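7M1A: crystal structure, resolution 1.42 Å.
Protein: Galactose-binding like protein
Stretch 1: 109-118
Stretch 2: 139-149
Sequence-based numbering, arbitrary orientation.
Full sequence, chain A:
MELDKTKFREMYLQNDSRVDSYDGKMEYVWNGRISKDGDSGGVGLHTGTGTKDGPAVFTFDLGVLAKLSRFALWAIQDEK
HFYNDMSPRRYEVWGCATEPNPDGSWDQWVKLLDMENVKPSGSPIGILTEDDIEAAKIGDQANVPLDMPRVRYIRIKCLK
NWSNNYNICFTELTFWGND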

# COMPACT_ATOMS: atom_id res chain seq x y z
N TRP A 109 10.62 -7.40 16.15
CA TRP A 109 11.55 -7.17 14.99
C TRP A 109 13.00 -7.33 15.48
O TRP A 109 13.34 -6.96 16.62
N VAL A 110 13.86 -7.74 14.52
CA VAL A 110 15.26 -7.86 14.77
C VAL A 110 15.99 -6.97 13.77
O VAL A 110 15.64 -6.86 12.60
N LYS A 111 17.05 -6.30 14.24
CA LYS A 111 17.80 -5.38 13.38
C LYS A 111 18.81 -6.20 12.57
O LYS A 111 19.62 -6.92 13.13
N LEU A 112 18.68 -6.12 11.24
CA LEU A 112 19.45 -6.96 10.30
C LEU A 112 20.72 -6.21 9.90
O LEU A 112 21.80 -6.81 9.77
N LEU A 113 20.59 -4.89 9.65
CA LEU A 113 21.69 -4.11 9.09
C LEU A 113 21.66 -2.67 9.62
O LEU A 113 20.59 -2.05 9.66
N ASP A 114 22.88 -2.19 9.94
CA ASP A 114 23.10 -0.76 10.19
C ASP A 114 23.74 -0.21 8.91
O ASP A 114 24.81 -0.68 8.51
N MSE A 115 23.07 0.70 8.21
CA MSE A 115 23.55 1.21 6.93
C MSE A 115 24.01 2.65 7.10
O MSE A 115 23.37 3.48 7.75
N GLU A 116 25.11 2.95 6.40
CA GLU A 116 25.53 4.32 6.22
C GLU A 116 25.85 4.55 4.74
O GLU A 116 26.63 3.82 4.15
N ASN A 117 25.21 5.56 4.14
CA ASN A 117 25.57 5.97 2.78
C ASN A 117 26.76 6.92 2.92
O ASN A 117 26.63 8.06 3.44
N VAL A 118 27.97 6.47 2.54
CA VAL A 118 29.21 7.26 2.66
C VAL A 118 29.48 7.93 1.33
O VAL A 118 29.37 7.31 0.25
N GLY A 139 25.03 1.96 -5.83
CA GLY A 139 24.10 1.78 -4.72
C GLY A 139 24.79 1.41 -3.39
O GLY A 139 25.89 0.85 -3.43
N ASP A 140 24.12 1.64 -2.24
CA ASP A 140 24.62 1.08 -1.00
C ASP A 140 24.50 -0.44 -1.10
O ASP A 140 23.53 -0.94 -1.68
N GLN A 141 25.48 -1.16 -0.59
CA GLN A 141 25.65 -2.61 -0.76
C GLN A 141 26.00 -3.22 0.61
O GLN A 141 26.88 -2.71 1.32
N ALA A 142 25.34 -4.29 1.03
CA ALA A 142 25.71 -4.93 2.30
C ALA A 142 25.50 -6.43 2.22
O ALA A 142 24.55 -6.86 1.56
N ASN A 143 26.38 -7.17 2.87
CA ASN A 143 26.11 -8.58 3.13
C ASN A 143 25.40 -8.71 4.48
O ASN A 143 25.71 -8.05 5.44
N VAL A 144 24.39 -9.58 4.51
CA VAL A 144 23.66 -9.82 5.77
C VAL A 144 24.36 -10.91 6.55
O VAL A 144 24.64 -11.95 5.97
N PRO A 145 24.71 -10.70 7.85
CA PRO A 145 25.42 -11.75 8.59
C PRO A 145 24.69 -13.09 8.53
O PRO A 145 23.45 -13.10 8.65
N LEU A 146 25.43 -14.21 8.53
CA LEU A 146 24.89 -15.60 8.54
C LEU A 146 24.19 -15.90 9.87
O LEU A 146 23.24 -16.68 9.82
N ASP A 147 24.45 -15.19 10.95
CA ASP A 147 23.68 -15.48 12.16
C ASP A 147 22.34 -14.79 12.23
O ASP A 147 21.60 -15.03 13.19
N MSE A 148 21.93 -14.01 11.22
CA MSE A 148 20.57 -13.46 11.25
C MSE A 148 19.56 -14.57 10.99
O MSE A 148 19.83 -15.44 10.18
N PRO A 149 18.33 -14.47 11.59
CA PRO A 149 17.29 -15.45 11.31
C PRO A 149 16.72 -15.22 9.92
O PRO A 149 16.81 -14.12 9.31

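The two stretches run nearly antiparallel. Strand 110-116 and strand 140-143 have axes 154° apart in direction, and their closest approach is 8.3 Å. No backbone hydrogen bond joins them, so the contact is made chiefly by side chains. Together they bury 539 Å².

The middle of the contact is apolar. Leu-113 starts sideways from CA to CB, but its m, t rotamer (chi1 -66°, chi2 165°) brings its end closer to stretch 2. There its two methyls pack against Ala-142 and Val-144 together. Leu-113 CD2 lies 4.1 Å from Ala-142 CB and 3.7 Å from the backbone O of Asn-143. Leu-113 CD1 is 4.1 Å from Val-144 CG2. Val-144 is buried and holds chi1 at t. Pro-145 adds a looser contact, with Leu-113 CD2 4.3 Å from Pro-145 CD.

Met-115 is a selenomethionine. Its CA-to-CB bond points toward stretch 2. All three chi angles are m (-56°, -68°, -66°), so the chain is folded rather than extended. The selenium reaches Ala-142, with Met-115 SE 3.7 Å from Ala-142 CB. The terminal methyl continues along the strand, placing Met-115 CE 3.7 Å from Asp-140 CB. Ala-142 points toward stretch 1, and its small methyl is in contact with both Leu-113 and Met-115.

Met-148, also a selenomethionine, covers the other end. It closes a type I turn that begins at Pro-145, where Met-148 N donates to Pro-145 O at 3.1 Å. Its CB points toward stretch 1. Chi1 and chi2 are m, while chi3 is off-well at -28°. The m, t rotamer of Leu-112 brings that side chain nearer to stretch 2, and Leu-112 CD2 lies 3.6 Å from Met-148 CE. Val-110 also points toward stretch 2, with chi1 at t. Val-110 CG1 is modelled 2.8 Å from Met-148 CE, which is too close for two methyl groups. The detailed placement there should be read with caution.

The polar end pairs Asn-117 with Asp-140. Asp-140 points toward stretch 1 with chi1 at m. Asn-117 leaves sideways with chi1 at t. Asn-117 ND2 donates to Asp-140 OD1 at 2.9 Å, with a nearly straight N-H...O angle of 161°. This is the only direct hydrogen bond between the stretches. Asn-117 OD1 and Asp-140 OD2 are satisfied elsewhere in the structure. One water bridges the same region. It donates to Glu-116 O at 2.8 Å and, more weakly, to Asp-140 OD1 at 3.2 Å.

Several side chains turn from the contact. Lys-111 and Glu-116 point away from stretch 2, as Gln-141 and Asn-143 do from stretch 1. Lys-111 runs t, t, p, t, and Lys-111 NZ forms a salt bridge with Asp-114 OD1 at 2.9 Å. Gly-139 has positive phi. A CB there would jam against the preceding carbonyl O, so its backbone angles call for glycine.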

# COMPACT_ATOMS: atom_id res chain seq x y z
CB TRP A 109 11.27 -5.76 14.46
CG TRP A 109 9.90 -5.61 13.87
CD1 TRP A 109 8.77 -5.24 14.52
CD2 TRP A 109 9.60 -5.78 12.49
NE1 TRP A 109 7.72 -5.23 13.60
CE2 TRP A 109 8.21 -5.52 12.34
CE3 TRP A 109 10.39 -6.14 11.37
CZ2 TRP A 109 7.59 -5.58 11.10
CZ3 TRP A 109 9.76 -6.18 10.14
CH2 TRP A 109 8.37 -5.94 10.02
CB VAL A 110 15.66 -9.35 14.69
CG1 VAL A 110 17.16 -9.57 14.81
CG2 VAL A 110 15.04 -10.09 15.88
CB LYS A 111 18.52 -4.29 14.17
CG LYS A 111 19.23 -3.28 13.23
CD LYS A 111 19.76 -2.05 13.97
CE LYS A 111 20.85 -2.39 14.96
NZ LYS A 111 21.41 -1.16 15.50
CB LEU A 112 18.59 -7.30 9.10
CG LEU A 112 17.35 -8.17 9.43
CD1 LEU A 112 16.56 -8.10 8.09
CD2 LEU A 112 17.78 -9.61 9.65
CB LEU A 113 21.56 -3.92 7.55
CG LEU A 113 21.69 -5.24 6.74
CD1 LEU A 113 21.19 -5.04 5.31
CD2 LEU A 113 23.10 -5.82 6.78
CB ASP A 114 24.19 -0.55 11.24
CG ASP A 114 23.75 -1.00 12.61
OD1 ASP A 114 22.79 -0.43 13.08
OD2 ASP A 114 24.30 -2.01 13.12
CB MSE A 115 22.45 1.17 5.83
CG MSE A 115 21.89 -0.21 5.65
SE MSE A 115 23.18 -1.50 4.87
CE MSE A 115 23.36 -0.64 3.11
CB GLU A 116 26.75 4.70 7.08
CG GLU A 116 27.18 6.16 6.78
CD GLU A 116 28.35 6.69 7.57
OE1 GLU A 116 28.85 5.94 8.41
OE2 GLU A 116 28.72 7.87 7.35
CB ASN A 117 24.40 6.73 2.16
CG ASN A 117 24.72 7.29 0.80
OD1 ASN A 117 24.54 8.47 0.55
ND2 ASN A 117 25.20 6.44 -0.09
CB VAL A 118 30.38 6.35 3.05
CG1 VAL A 118 31.69 7.12 3.01
CG2 VAL A 118 30.17 5.66 4.38
CB ASP A 140 23.75 1.60 0.14
CG ASP A 140 23.98 3.09 0.39
OD1 ASP A 140 25.14 3.58 0.17
OD2 ASP A 140 23.03 3.70 1.01
CB GLN A 141 26.87 -2.94 -1.64
CG GLN A 141 26.66 -2.51 -3.09
CD GLN A 141 25.64 -3.36 -3.83
OE1 GLN A 141 25.59 -4.57 -3.61
NE2 GLN A 141 24.97 -2.81 -4.84
CB ALA A 142 24.93 -4.35 3.40
CB ASN A 143 27.47 -9.31 3.26
CG ASN A 143 28.19 -9.28 1.91
OD1 ASN A 143 27.61 -9.40 0.81
ND2 ASN A 143 29.52 -9.15 1.92
CB VAL A 144 22.22 -10.20 5.36
CG1 VAL A 144 21.45 -10.61 6.60
CG2 VAL A 144 21.47 -9.11 4.59
CB PRO A 145 25.45 -11.20 10.00
CG PRO A 145 25.43 -9.68 9.79
CD PRO A 145 24.49 -9.45 8.61
CB LEU A 146 26.06 -16.58 8.37
CG LEU A 146 25.70 -18.06 8.33
CD1 LEU A 146 24.95 -18.38 7.05
CD2 LEU A 146 26.94 -18.92 8.42
CB ASP A 147 24.51 -15.18 13.39
CG ASP A 147 24.83 -13.74 13.66
OD1 ASP A 147 24.39 -12.82 12.91
OD2 ASP A 147 25.50 -13.56 14.71
CB MSE A 148 20.51 -12.38 10.14
CG MSE A 148 21.32 -11.11 10.59
SE MSE A 148 20.75 -10.29 12.28
CE MSE A 148 18.96 -10.44 12.90
CB PRO A 149 16.15 -15.13 12.28
CG PRO A 149 16.39 -13.64 12.64
CD PRO A 149 17.89 -13.41 12.51
O HOH W 1 26.45 1.70 2.34